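Glycosyl hydrolase family 26 (Bacteroides ovatus, PDB 4ZXO) hydrolyses beta-mannans as a family GH26 beta-mannanase and contributes to galactomannan breakdown in Bacteroides ovatus. Local coordinates at residues 32-37 and 59-64; 63-68 and 82-87. All blocks are in the same frame, centred on the assembly; numbering follows the deposited sequence.

Contact 1: 32-37 and 59-64; sequences HDDTAY and GVMSFD
His32 and Ser62 form a parallel bridge where strand 27-32 ends beside strand 60-64, two neighbouring strands of the family's TIM barrel, with both side chains on the same face of the sheet. His32 CG stands anti to the backbone N (chi1 -166°), and ND1 shares a hydrogen bond with Ser62 OG at 2.8 Å, in which either could be the donor. Ser62 O lies over one face of the imidazole, offset toward the rim, and CE1 comes within 3.4 Å of Phe63 C; Trp301 stacks on the ring. An alanine at His32 would probably leave Ser62 OG without this partner and open a gap beside Trp301. Asp33 N donates an almost straight bond (173°) to Ser62 O, 2.7 Å away. The Asp33 carboxylate is turned about 40° from the plane of the Phe63 ring, OD1 lying 3.3 Å from CD1, and a water that donates to OD1 accepts from Asp64 N. Asp34 is held from outside, OD1 by His31 and OD2 by Ser48 OG; OD2 also borders the Met61 methyl. Thr35 crosses the extended Met61 side chain at about a right angle, its CG2 3.5 Å from CE, and Thr35 OG1 sits in the plane of the Phe63 ring, at its edge, 3.7 Å from CZ. Direct bonds to Ser62 and the water bridge to Asp64 N thus fix the start of the loop, whereas side-chain oxygens of 33-35 border Met61 and Phe63 without hydrogen-bonding to them.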
ATOM      1  N   HIS A  32       0.359   7.941  -2.506  1.00  9.56           N
ATOM      2  CA  HIS A  32       0.629   8.037  -1.078  1.00  8.06           C
ATOM      3  C   HIS A  32       0.563   9.491  -0.585  1.00  8.78           C
ATOM      4  O   HIS A  32       1.047  10.430  -1.232  1.00 10.52           O
ATOM      5  CB  HIS A  32       2.024   7.433  -0.758  1.00  8.24           C
ATOM      6  CG  HIS A  32       2.252   7.194   0.705  1.00  8.28           C
ATOM      7  ND1 HIS A  32       1.752   6.079   1.379  1.00  8.08           N
ATOM      8  CD2 HIS A  32       2.909   7.939   1.634  1.00  9.11           C
ATOM      9  CE1 HIS A  32       2.102   6.154   2.660  1.00  8.49           C
ATOM     10  NE2 HIS A  32       2.827   7.265   2.832  1.00  9.44           N
ATOM     11  N   ASP A  33      -0.082   9.641   0.563  1.00  9.53           N
ATOM     12  CA  ASP A  33      -0.233  10.922   1.291  1.00  9.83           C
ATOM     13  C   ASP A  33      -0.911  11.987   0.406  1.00 11.01           C
ATOM     14  O   ASP A  33      -0.687  13.182   0.579  1.00 10.64           O
ATOM     15  CB  ASP A  33       1.138  11.388   1.827  1.00  9.22           C
ATOM     16  CG  ASP A  33       1.499  10.700   3.128  1.00 10.00           C
ATOM     17  OD1 ASP A  33       0.572  10.139   3.764  1.00 11.61           O
ATOM     18  OD2 ASP A  33       2.696  10.713   3.501  1.00 10.67           O
ATOM     19  N   ASP A  34      -1.773  11.527  -0.516  1.00 10.34           N
ATOM     20  CA  ASP A  34      -2.244  12.402  -1.575  1.00 10.48           C
ATOM     21  C   ASP A  34      -2.980  13.652  -1.081  1.00 10.56           C
ATOM     22  O   ASP A  34      -2.767  14.764  -1.614  1.00 11.07           O
ATOM     23  CB  ASP A  34      -3.199  11.615  -2.488  1.00 10.93           C
ATOM     24  CG  ASP A  34      -3.613  12.445  -3.702  1.00 11.29           C
ATOM     25  OD1 ASP A  34      -2.727  12.760  -4.541  1.00 11.94           O
ATOM     26  OD2 ASP A  34      -4.799  12.823  -3.796  1.00 11.65           O
ATOM     27  N   THR A  35      -3.815  13.482  -0.061  1.00 10.50           N
ATOM     28  CA  THR A  35      -4.575  14.599   0.471  1.00 11.20           C
ATOM     29  C   THR A  35      -3.997  15.169   1.751  1.00 13.18           C
ATOM     30  O   THR A  35      -4.595  16.083   2.354  1.00 15.78           O
ATOM     31  CB  THR A  35      -6.026  14.176   0.719  1.00 12.36           C
ATOM     32  OG1 THR A  35      -6.014  12.877   1.360  1.00 13.54           O
ATOM     33  CG2 THR A  35      -6.772  14.071  -0.608  1.00 13.41           C
ATOM     34  N   ALA A  36      -2.827  14.677   2.152  1.00 12.86           N
ATOM     35  CA  ALA A  36      -2.154  15.235   3.327  1.00 12.91           C
ATOM     36  C   ALA A  36      -1.228  16.413   2.970  1.00 13.74           C
ATOM     37  O   ALA A  36      -1.151  17.393   3.722  1.00 15.20           O
ATOM     38  CB  ALA A  36      -1.366  14.143   4.039  1.00 11.72           C
ATOM     39  N   TYR A  37      -0.500  16.293   1.856  1.00 13.20           N
ATOM     40  CA  TYR A  37       0.438  17.365   1.445  1.00 12.22           C
ATOM     41  C   TYR A  37       0.913  17.073   0.018  1.00 12.50           C
ATOM     42  O   TYR A  37       0.601  16.029  -0.552  1.00 12.47           O
ATOM     43  CB  TYR A  37       1.635  17.461   2.434  1.00 11.86           C
ATOM     44  CG  TYR A  37       2.368  16.140   2.571  1.00 11.47           C
ATOM     45  CD1 TYR A  37       3.195  15.674   1.543  1.00 10.68           C
ATOM     46  CD2 TYR A  37       2.212  15.351   3.713  1.00 11.83           C
ATOM     47  CE1 TYR A  37       3.875  14.470   1.642  1.00 11.30           C
ATOM     48  CE2 TYR A  37       2.885  14.141   3.839  1.00 11.45           C
ATOM     49  CZ  TYR A  37       3.686  13.683   2.787  1.00 12.36           C
ATOM     50  OH  TYR A  37       4.298  12.442   2.858  1.00 13.27           O
ATOM     51  N   GLY A  59      -8.103   6.907  -7.250  1.00  9.72           N
ATOM     52  CA  GLY A  59      -8.975   5.858  -6.759  1.00  8.97           C
ATOM     53  C   GLY A  59      -8.478   5.246  -5.455  1.00  9.17           C
ATOM     54  O   GLY A  59      -9.263   4.722  -4.668  1.00 10.44           O
ATOM     55  N   VAL A  60      -7.163   5.280  -5.231  1.00  9.25           N
ATOM     56  CA  VAL A  60      -6.566   4.779  -3.978  1.00  8.10           C
ATOM     57  C   VAL A  60      -5.738   5.877  -3.340  1.00  7.83           C
ATOM     58  O   VAL A  60      -4.991   6.597  -4.029  1.00  9.51           O
ATOM     59  CB  VAL A  60      -5.623   3.604  -4.236  1.00  8.48           C
ATOM     60  CG1 VAL A  60      -5.013   3.101  -2.918  1.00  9.06           C
ATOM     61  CG2 VAL A  60      -6.331   2.434  -4.968  1.00  9.16           C
ATOM     62  N   MET A  61      -5.843   5.992  -2.027  1.00  7.25           N
ATOM     63  CA  MET A  61      -4.906   6.821  -1.264  1.00  7.15           C
ATOM     64  C   MET A  61      -4.285   5.965  -0.210  1.00  7.61           C
ATOM     65  O   MET A  61      -4.956   5.093   0.356  1.00  9.42           O
ATOM     66  CB  MET A  61      -5.622   7.988  -0.609  1.00  8.11           C
ATOM     67  CG  MET A  61      -6.065   9.003  -1.642  1.00 10.10           C
ATOM     68  SD  MET A  61      -7.020  10.325  -0.886  1.00 11.80           S
ATOM     69  CE  MET A  61      -7.620  11.147  -2.378  1.00 12.91           C
ATOM     70  N   SER A  62      -2.986   6.142   0.008  1.00  7.05           N
ATOM     71  CA  SER A  62      -2.342   5.410   1.112  1.00  6.38           C
ATOM     72  C   SER A  62      -1.711   6.390   2.065  1.00  6.60           C
ATOM     73  O   SER A  62      -1.377   7.534   1.718  1.00  8.47           O
ATOM     74  CB  SER A  62      -1.282   4.380   0.590  1.00  9.43           C
ATOM     75  OG  SER A  62      -0.281   5.004  -0.187  1.00  9.88           O
ATOM     76  N   PHE A  63      -1.520   5.911   3.279  1.00  6.17           N
ATOM     77  CA  PHE A  63      -0.910   6.695   4.338  1.00  6.25           C
ATOM     78  C   PHE A  63      -0.098   5.733   5.182  1.00  6.30           C
ATOM     79  O   PHE A  63      -0.225   4.522   5.021  1.00  7.11           O
ATOM     80  CB  PHE A  63      -1.963   7.436   5.206  1.00  7.96           C
ATOM     81  CG  PHE A  63      -2.967   8.246   4.402  1.00  8.56           C
ATOM     82  CD1 PHE A  63      -2.690   9.573   4.025  1.00  9.68           C
ATOM     83  CD2 PHE A  63      -4.160   7.663   4.006  1.00  9.47           C
ATOM     84  CE1 PHE A  63      -3.597  10.279   3.278  1.00 10.33           C
ATOM     85  CE2 PHE A  63      -5.115   8.365   3.262  1.00 10.64           C
ATOM     86  CZ  PHE A  63      -4.825   9.684   2.883  1.00 10.99           C
ATOM     87  N   ASP A  64       0.709   6.256   6.100  1.00  7.14           N
ATOM     88  CA  ASP A  64       1.588   5.376   6.900  1.00  7.12           C
ATOM     89  C   ASP A  64       1.295   5.514   8.366  1.00  7.11           C
ATOM     90  O   ASP A  64       1.021   6.611   8.860  1.00  9.10           O
ATOM     91  CB  ASP A  64       3.047   5.699   6.607  1.00  7.62           C
ATOM     92  CG  ASP A  64       3.973   4.505   6.900  1.00  8.85           C
ATOM     93  OD1 ASP A  64       4.215   3.726   5.951  1.00 11.35           O
ATOM     94  OD2 ASP A  64       4.366   4.278   8.074  1.00  7.83           O
TER
HETATM   95  O   HOH W   1       1.315   9.000   6.058  1.00 10.15           O

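Contact 2: 63-68 and 82-87; sequences FDLGEI and AHLREY
Leu84 of helix 81-93 packs on Phe63, and its two methyls divide the work. CD2 lies 3.6 Å from Phe63 CD1 and almost as close to CB, while CD1 turns to the backbone and lies 3.5 Å from Asp64 O. Chi1 (-68°) sets Leu84 CG anti to the carbonyl carbon, and chi2 near 180° places CD1; the leucine and phenylalanine side chains slide past each other in opposite directions. Leu65 adds a looser touch, its CD2 4.3 Å from Leu84 CD1. One helical turn on, Tyr87 crosses Phe63 at about a right angle: its CB meets CZ at 3.7 Å, and its CD2 lies 4.0 Å from CE1. With CG anti to the carbonyl carbon, the Tyr87 ring lies beside its own helix, and its rotation (chi2 -31°) turns a face to His83 O, 3.2 Å above the plane over the centre, while Tyr87 OH lies over a face of the His83 ring. Beyond Phe63 the strand gives way to an Asx turn: Asp64 OD2 accepts from Gly66 N at 2.8 Å, on the anti side of the carboxylate, and OD1 is hydrogen-bonded to Ser101 and His103. A type II turn from Leu65 to Ile68, closed by Ile68 N and Leu65 O, overlaps it. Across the interface no hydrogen bond forms; Asp64 O, though faced by a methyl, accepts from Asn75 ND2. Strand and helix, successive parts of a beta-alpha-beta unit of the barrel, are therefore held together here by apolar packing, while the carboxylate of Asp64 is directed away to polar partners.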
ATOM      1  N   PHE A  63      -1.520   5.911   3.279  1.00  6.17           N
ATOM      2  CA  PHE A  63      -0.910   6.695   4.338  1.00  6.25           C
ATOM      3  C   PHE A  63      -0.098   5.733   5.182  1.00  6.30           C
ATOM      4  O   PHE A  63      -0.225   4.522   5.021  1.00  7.11           O
ATOM      5  CB  PHE A  63      -1.963   7.436   5.206  1.00  7.96           C
ATOM      6  CG  PHE A  63      -2.967   8.246   4.402  1.00  8.56           C
ATOM      7  CD1 PHE A  63      -2.690   9.573   4.025  1.00  9.68           C
ATOM      8  CD2 PHE A  63      -4.160   7.663   4.006  1.00  9.47           C
ATOM      9  CE1 PHE A  63      -3.597  10.279   3.278  1.00 10.33           C
ATOM     10  CE2 PHE A  63      -5.115   8.365   3.262  1.00 10.64           C
ATOM     11  CZ  PHE A  63      -4.825   9.684   2.883  1.00 10.99           C
ATOM     12  N   ASP A  64       0.709   6.256   6.100  1.00  7.14           N
ATOM     13  CA  ASP A  64       1.588   5.376   6.900  1.00  7.12           C
ATOM     14  C   ASP A  64       1.295   5.514   8.366  1.00  7.11           C
ATOM     15  O   ASP A  64       1.021   6.611   8.860  1.00  9.10           O
ATOM     16  CB  ASP A  64       3.047   5.699   6.607  1.00  7.62           C
ATOM     17  CG  ASP A  64       3.973   4.505   6.900  1.00  8.85           C
ATOM     18  OD1 ASP A  64       4.215   3.726   5.951  1.00 11.35           O
ATOM     19  OD2 ASP A  64       4.366   4.278   8.074  1.00  7.83           O
ATOM     20  N   LEU A  65       1.312   4.371   9.056  1.00  7.18           N
ATOM     21  CA  LEU A  65       1.072   4.356  10.506  1.00  6.39           C
ATOM     22  C   LEU A  65       2.366   4.334  11.343  1.00  7.61           C
ATOM     23  O   LEU A  65       2.303   4.273  12.560  1.00  7.58           O
ATOM     24  CB  LEU A  65       0.191   3.180  10.891  1.00  7.12           C
ATOM     25  CG  LEU A  65      -1.177   3.196  10.252  1.00  8.58           C
ATOM     26  CD1 LEU A  65      -2.017   2.001  10.746  1.00 10.66           C
ATOM     27  CD2 LEU A  65      -1.913   4.560  10.460  1.00  9.07           C
ATOM     28  N   GLY A  66       3.524   4.442  10.698  1.00  6.99           N
ATOM     29  CA  GLY A  66       4.776   4.422  11.433  1.00  6.46           C
ATOM     30  C   GLY A  66       4.768   5.440  12.552  1.00  7.45           C
ATOM     31  O   GLY A  66       4.406   6.617  12.343  1.00  8.83           O
ATOM     32  N   GLU A  67       5.172   4.961  13.734  1.00  8.48           N
ATOM     33  CA  GLU A  67       5.245   5.677  15.042  1.00  8.15           C
ATOM     34  C   GLU A  67       3.924   5.711  15.780  1.00  8.43           C
ATOM     35  O   GLU A  67       3.885   6.166  16.914  1.00 10.62           O
ATOM     36  CB  GLU A  67       5.843   7.097  14.923  1.00  9.71           C
ATOM     37  CG  GLU A  67       7.260   7.050  14.353  1.00 11.04           C
ATOM     38  CD  GLU A  67       7.984   8.368  14.460  1.00 13.66           C
ATOM     39  OE1 GLU A  67       7.542   9.292  15.189  1.00 15.94           O
ATOM     40  OE2 GLU A  67       9.045   8.492  13.850  1.00 14.92           O
ATOM     41  N   ILE A  68       2.840   5.150  15.237  1.00  7.84           N
ATOM     42  CA  ILE A  68       1.641   5.007  16.072  1.00  8.65           C
ATOM     43  C   ILE A  68       1.964   4.180  17.289  1.00  9.28           C
ATOM     44  O   ILE A  68       1.395   4.422  18.387  1.00 11.97           O
ATOM     45  CB  ILE A  68       0.436   4.425  15.277  1.00  8.90           C
ATOM     46  CG1 ILE A  68      -0.900   4.775  16.025  1.00 11.17           C
ATOM     47  CG2 ILE A  68       0.617   2.899  15.035  1.00  8.97           C
ATOM     48  CD1 ILE A  68      -2.089   4.752  15.140  1.00 13.98           C
ATOM     49  N   ALA A  82      -4.961  12.144  13.870  1.00 11.30           N
ATOM     50  CA  ALA A  82      -6.324  12.655  13.761  1.00 10.92           C
ATOM     51  C   ALA A  82      -6.585  13.173  12.325  1.00 10.63           C
ATOM     52  O   ALA A  82      -7.702  13.020  11.769  1.00 10.70           O
ATOM     53  CB  ALA A  82      -6.569  13.750  14.791  1.00 10.99           C
ATOM     54  N   HIS A  83      -5.554  13.755  11.693  1.00  9.76           N
ATOM     55  CA  HIS A  83      -5.702  14.141  10.259  1.00  9.66           C
ATOM     56  C   HIS A  83      -5.801  12.933   9.351  1.00  9.40           C
ATOM     57  O   HIS A  83      -6.665  12.903   8.450  1.00  9.94           O
ATOM     58  CB  HIS A  83      -4.530  14.996   9.768  1.00  8.93           C
ATOM     59  CG  HIS A  83      -4.723  16.463  10.005  1.00  9.13           C
ATOM     60  ND1 HIS A  83      -3.669  17.311  10.287  1.00 11.58           N
ATOM     61  CD2 HIS A  83      -5.837  17.253   9.879  1.00  9.73           C
ATOM     62  CE1 HIS A  83      -4.126  18.558  10.362  1.00 12.61           C
ATOM     63  NE2 HIS A  83      -5.440  18.549  10.147  1.00 11.85           N
ATOM     64  N   LEU A  84      -4.964  11.909   9.579  1.00  9.17           N
ATOM     65  CA  LEU A  84      -5.075  10.680   8.761  1.00  9.40           C
ATOM     66  C   LEU A  84      -6.497  10.136   8.843  1.00  9.41           C
ATOM     67  O   LEU A  84      -7.090   9.726   7.826  1.00  9.49           O
ATOM     68  CB  LEU A  84      -4.113   9.593   9.240  1.00  9.95           C
ATOM     69  CG  LEU A  84      -2.634   9.923   9.011  1.00  9.89           C
ATOM     70  CD1 LEU A  84      -1.750   8.738   9.427  1.00 11.04           C
ATOM     71  CD2 LEU A  84      -2.377  10.253   7.539  1.00 10.14           C
ATOM     72  N   ARG A  85      -7.064  10.092  10.055  1.00 10.60           N
ATOM     73  CA  ARG A  85      -8.434   9.579  10.153  1.00 10.78           C
ATOM     74  C   ARG A  85      -9.433  10.410   9.346  1.00 10.31           C
ATOM     75  O   ARG A  85     -10.259   9.880   8.627  1.00 11.29           O
ATOM     76  CB  ARG A  85      -8.886   9.503  11.599  1.00 13.32           C
ATOM     77  CG  ARG A  85     -10.307   9.074  11.739  1.00 16.31           C
ATOM     78  CD  ARG A  85     -10.674   9.071  13.209  1.00 17.00           C
ATOM     79  NE  ARG A  85      -9.752   8.329  14.065  1.00 16.87           N
ATOM     80  CZ  ARG A  85      -8.888   8.862  14.924  1.00 18.00           C
ATOM     81  NH1 ARG A  85      -8.816  10.181  15.059  1.00 18.17           N
ATOM     82  NH2 ARG A  85      -8.085   8.061  15.651  1.00 19.28           N
ATOM     83  N   GLU A  86      -9.291  11.725   9.367  1.00 10.56           N
ATOM     84  CA  GLU A  86     -10.134  12.583   8.525  1.00 11.74           C
ATOM     85  C   GLU A  86      -9.975  12.288   7.047  1.00 11.89           C
ATOM     86  O   GLU A  86     -10.961  12.163   6.324  1.00 12.56           O
ATOM     87  CB  GLU A  86      -9.783  14.043   8.734  1.00 14.87           C
ATOM     88  CG  GLU A  86     -10.352  14.680   9.903  1.00 18.91           C
ATOM     89  CD  GLU A  86     -10.099  16.199   9.858  1.00 20.66           C
ATOM     90  OE1 GLU A  86      -9.163  16.645   9.156  1.00 21.39           O
ATOM     91  OE2 GLU A  86     -10.857  16.955  10.479  1.00 21.47           O
ATOM     92  N   TYR A  87      -8.725  12.141   6.599  1.00 10.64           N
ATOM     93  CA  TYR A  87      -8.490  11.941   5.169  1.00 10.24           C
ATOM     94  C   TYR A  87      -9.064  10.610   4.745  1.00 10.36           C
ATOM     95  O   TYR A  87      -9.563  10.462   3.609  1.00 10.74           O
ATOM     96  CB  TYR A  87      -7.011  12.003   4.790  1.00 11.04           C
ATOM     97  CG  TYR A  87      -6.334  13.259   5.258  1.00 11.29           C
ATOM     98  CD1 TYR A  87      -7.041  14.469   5.378  1.00 12.39           C
ATOM     99  CD2 TYR A  87      -4.956  13.251   5.594  1.00 11.34           C
ATOM    100  CE1 TYR A  87      -6.394  15.624   5.844  1.00 12.08           C
ATOM    101  CE2 TYR A  87      -4.316  14.405   6.052  1.00 10.99           C
ATOM    102  CZ  TYR A  87      -5.023  15.586   6.151  1.00 11.49           C
ATOM    103  OH  TYR A  87      -4.400  16.724   6.589  1.00 12.45           O
TER

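Overall arrangement
From the N terminus, the chain runs along strand 27-32 into the loop 32-37, passes through helix 49-54, and enters strand 60-64, which runs parallel to 27-32; contact 1 closes this excursion across 21 intervening residues. Contact 2 begins on the last two residues of that strand and closes the next, shorter one, 13 residues long, when helix 81-93 packs back on it. The two closures are therefore consecutive, neither nested nor crossed, and meet at Phe63 and Asp64. Their centres lie about 10 Å apart, and they also touch directly, Thr35 and Ala36 packing against Tyr87. Together they join the loop after strand 27-32, strand 60-64 and the outer helix that leads to strand 97-101.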